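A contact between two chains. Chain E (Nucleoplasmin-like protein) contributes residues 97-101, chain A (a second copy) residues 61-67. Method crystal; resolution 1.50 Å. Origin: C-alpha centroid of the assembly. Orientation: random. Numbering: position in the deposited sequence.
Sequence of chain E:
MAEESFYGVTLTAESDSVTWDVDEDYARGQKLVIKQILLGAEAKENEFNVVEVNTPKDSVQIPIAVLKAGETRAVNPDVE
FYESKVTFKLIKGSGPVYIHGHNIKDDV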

ATOM      1  N   VAL E  97       8.790 -13.832 -11.451  1.00 16.75           N
ATOM      2  CA  VAL E  97       7.877 -12.821 -10.942  1.00 16.75           C
ATOM      3  C   VAL E  97       6.660 -13.574 -10.412  1.00 16.75           C
ATOM      4  O   VAL E  97       6.192 -14.530 -11.040  1.00 16.75           O
ATOM      5  CB  VAL E  97       7.441 -11.846 -12.051  1.00 18.13           C
ATOM      6  CG1 VAL E  97       6.375 -10.901 -11.520  1.00 18.13           C
ATOM      7  CG2 VAL E  97       8.642 -11.054 -12.548  1.00 18.13           C
ATOM      8  N   TYR E  98       6.153 -13.158  -9.253  1.00 14.31           N
ATOM      9  CA  TYR E  98       4.992 -13.819  -8.657  1.00 14.31           C
ATOM     10  C   TYR E  98       3.763 -12.919  -8.655  1.00 14.31           C
ATOM     11  O   TYR E  98       3.841 -11.750  -8.277  1.00 14.31           O
ATOM     12  CB  TYR E  98       5.297 -14.239  -7.211  1.00 18.27           C
ATOM     13  CG  TYR E  98       6.663 -14.852  -7.008  1.00 18.27           C
ATOM     14  CD1 TYR E  98       7.637 -14.187  -6.257  1.00 18.27           C
ATOM     15  CD2 TYR E  98       6.998 -16.086  -7.568  1.00 18.27           C
ATOM     16  CE1 TYR E  98       8.910 -14.728  -6.068  1.00 18.27           C
ATOM     17  CE2 TYR E  98       8.281 -16.643  -7.384  1.00 18.27           C
ATOM     18  CZ  TYR E  98       9.227 -15.953  -6.632  1.00 18.27           C
ATOM     19  OH  TYR E  98      10.491 -16.461  -6.445  1.00 18.27           O
ATOM     20  N   ILE E  99       2.635 -13.460  -9.099  1.00 15.12           N
ATOM     21  CA  ILE E  99       1.385 -12.707  -9.118  1.00 15.12           C
ATOM     22  C   ILE E  99       0.484 -13.284  -8.039  1.00 15.12           C
ATOM     23  O   ILE E  99       0.229 -14.488  -8.020  1.00 15.12           O
ATOM     24  CB  ILE E  99       0.686 -12.820 -10.472  1.00 15.07           C
ATOM     25  CG1 ILE E  99       1.611 -12.286 -11.567  1.00 15.07           C
ATOM     26  CG2 ILE E  99      -0.629 -12.048 -10.442  1.00 15.07           C
ATOM     27  CD1 ILE E  99       1.110 -12.571 -12.965  1.00 15.07           C
ATOM     28  N   HIS E 100       0.021 -12.422  -7.139  1.00 13.95           N
ATOM     29  CA  HIS E 100      -0.834 -12.840  -6.036  1.00 13.95           C
ATOM     30  C   HIS E 100      -2.180 -12.138  -6.040  1.00 13.95           C
ATOM     31  O   HIS E 100      -2.263 -10.947  -6.300  1.00 13.95           O
ATOM     32  CB  HIS E 100      -0.155 -12.545  -4.691  1.00 13.96           C
ATOM     33  CG  HIS E 100       1.230 -13.098  -4.568  1.00 13.96           C
ATOM     34  ND1 HIS E 100       2.326 -12.298  -4.326  1.00 13.96           N
ATOM     35  CD2 HIS E 100       1.696 -14.368  -4.621  1.00 13.96           C
ATOM     36  CE1 HIS E 100       3.407 -13.050  -4.234  1.00 13.96           C
ATOM     37  NE2 HIS E 100       3.053 -14.311  -4.408  1.00 13.96           N
ATOM     38  N   GLY E 101      -3.227 -12.885  -5.710  1.00 17.34           N
ATOM     39  CA  GLY E 101      -4.561 -12.323  -5.655  1.00 17.34           C
ATOM     40  C   GLY E 101      -5.528 -13.397  -5.215  1.00 17.34           C
ATOM     41  O   GLY E 101      -5.149 -14.311  -4.479  1.00 17.34           O
TER
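Chain A, residues 61-67: QIPIAVL

Residues 61-67 of chain A form a strand that crosses the chain E strand almost at a right angle: the N-to-C directions differ by 88° (signed crossing angle -88°), and the axes approach to 7.8 Å. At that separation and angle the two strands are not paired edge to edge, and side chains fill the space between them. The nearest backbone points agree, with CA of Tyr E98 7.3 Å from CA of Pro A63 and CA of His E100 7.6 Å from CA of Ile A64.

Residues 97-100 of chain E are regularly extended, so their side chains alternate: the CA-to-CB bonds of Tyr E98 and His E100 point toward chain A, those of Val E97 and Ile E99 away. Both aromatic residues take the m rotamer (chi1 -43° and -53°), with chi2 of 113° and 121°, and each ring offers a face to an aliphatic group. Over Tyr E98 lies Pro A63, whose CD is 3.8 Å from the ring centroid and 20° off the normal; its CG is 3.5 Å from CZ of Tyr E98.

Ile A62 is t at both chi angles (-173°, 174°). This extended chain carries CD1 to 3.5 Å from CB of Tyr E98 and 3.9 Å from NE2 of His E100, so one methyl group touches both aromatic residues.

Chain A is less regular: psi of Ile A64 is -2°, far from the 137° of Pro A63. The CA-to-CB bond of Ile A64 points away, yet with chi1 at 56° (p) its CG2 lies over the His E100 ring, 4.1 Å from the centroid and 25° off the normal. At that ring's edge, NE2 of His E100 donates a hydrogen bond to O of Pro A63; the 2.8 Å distance is short, but the 126° angle at the hydrogen makes it weak.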

ATOM      1  N   GLN A  61       2.006 -22.998  -3.793  1.00 20.61           N
ATOM      2  CA  GLN A  61       3.324 -22.933  -3.182  1.00 20.61           C
ATOM      3  C   GLN A  61       4.043 -21.838  -3.955  1.00 20.61           C
ATOM      4  O   GLN A  61       4.448 -22.029  -5.109  1.00 20.61           O
ATOM      5  CB  GLN A  61       4.089 -24.255  -3.292  1.00 23.40           C
ATOM      6  CG  GLN A  61       5.539 -24.125  -2.811  1.00 23.40           C
ATOM      7  CD  GLN A  61       6.214 -25.458  -2.524  1.00 23.40           C
ATOM      8  OE1 GLN A  61       6.005 -26.068  -1.469  1.00 23.40           O
ATOM      9  NE2 GLN A  61       7.030 -25.914  -3.468  1.00 23.40           N
ATOM     10  N   ILE A  62       4.200 -20.687  -3.313  1.00 16.46           N
ATOM     11  CA  ILE A  62       4.822 -19.552  -3.972  1.00 16.46           C
ATOM     12  C   ILE A  62       5.271 -18.511  -2.949  1.00 16.46           C
ATOM     13  O   ILE A  62       4.613 -18.320  -1.931  1.00 16.46           O
ATOM     14  CB  ILE A  62       3.803 -18.898  -4.936  1.00 18.78           C
ATOM     15  CG1 ILE A  62       4.473 -17.815  -5.784  1.00 18.78           C
ATOM     16  CG2 ILE A  62       2.660 -18.287  -4.129  1.00 18.78           C
ATOM     17  CD1 ILE A  62       3.550 -17.240  -6.868  1.00 18.78           C
ATOM     18  N   PRO A  63       6.413 -17.846  -3.198  1.00 15.45           N
ATOM     19  CA  PRO A  63       6.898 -16.823  -2.262  1.00 15.45           C
ATOM     20  C   PRO A  63       5.900 -15.656  -2.234  1.00 15.45           C
ATOM     21  O   PRO A  63       5.401 -15.247  -3.286  1.00 15.45           O
ATOM     22  CB  PRO A  63       8.237 -16.406  -2.873  1.00 15.75           C
ATOM     23  CG  PRO A  63       8.702 -17.659  -3.568  1.00 15.75           C
ATOM     24  CD  PRO A  63       7.428 -18.146  -4.224  1.00 15.75           C
ATOM     25  N   ILE A  64       5.593 -15.133  -1.047  1.00 13.43           N
ATOM     26  CA  ILE A  64       4.668 -14.007  -0.955  1.00 13.43           C
ATOM     27  C   ILE A  64       5.370 -12.772  -0.427  1.00 13.43           C
ATOM     28  O   ILE A  64       4.780 -11.694  -0.326  1.00 13.43           O
ATOM     29  CB  ILE A  64       3.436 -14.311  -0.071  1.00 21.32           C
ATOM     30  CG1 ILE A  64       3.863 -14.759   1.329  1.00 21.32           C
ATOM     31  CG2 ILE A  64       2.556 -15.333  -0.767  1.00 21.32           C
ATOM     32  CD1 ILE A  64       2.672 -14.872   2.277  1.00 21.32           C
ATOM     33  N   ALA A  65       6.644 -12.936  -0.103  1.00 13.21           N
ATOM     34  CA  ALA A  65       7.453 -11.835   0.394  1.00 13.21           C
ATOM     35  C   ALA A  65       8.934 -12.058   0.100  1.00 13.21           C
ATOM     36  O   ALA A  65       9.459 -13.148   0.304  1.00 13.21           O
ATOM     37  CB  ALA A  65       7.243 -11.672   1.911  1.00 13.38           C
ATOM     38  N   VAL A  66       9.589 -11.026  -0.413  1.00 13.41           N
ATOM     39  CA  VAL A  66      11.024 -11.050  -0.672  1.00 13.41           C
ATOM     40  C   VAL A  66      11.476  -9.754  -0.015  1.00 13.41           C
ATOM     41  O   VAL A  66      11.135  -8.669  -0.487  1.00 13.41           O
ATOM     42  CB  VAL A  66      11.361 -11.006  -2.177  1.00 14.58           C
ATOM     43  CG1 VAL A  66      12.886 -10.872  -2.363  1.00 14.58           C
ATOM     44  CG2 VAL A  66      10.877 -12.273  -2.852  1.00 14.58           C
ATOM     45  N   LEU A  67      12.211  -9.872   1.087  1.00 15.23           N
ATOM     46  CA  LEU A  67      12.680  -8.712   1.834  1.00 15.23           C
ATOM     47  C   LEU A  67      14.202  -8.712   1.941  1.00 15.23           C
ATOM     48  O   LEU A  67      14.847  -9.753   1.825  1.00 15.23           O
ATOM     49  CB  LEU A  67      12.087  -8.730   3.245  1.00 16.74           C
ATOM     50  CG  LEU A  67      10.568  -8.906   3.370  1.00 16.74           C
ATOM     51  CD1 LEU A  67      10.208  -9.194   4.813  1.00 16.74           C
ATOM     52  CD2 LEU A  67       9.853  -7.665   2.866  1.00 16.74           C
TER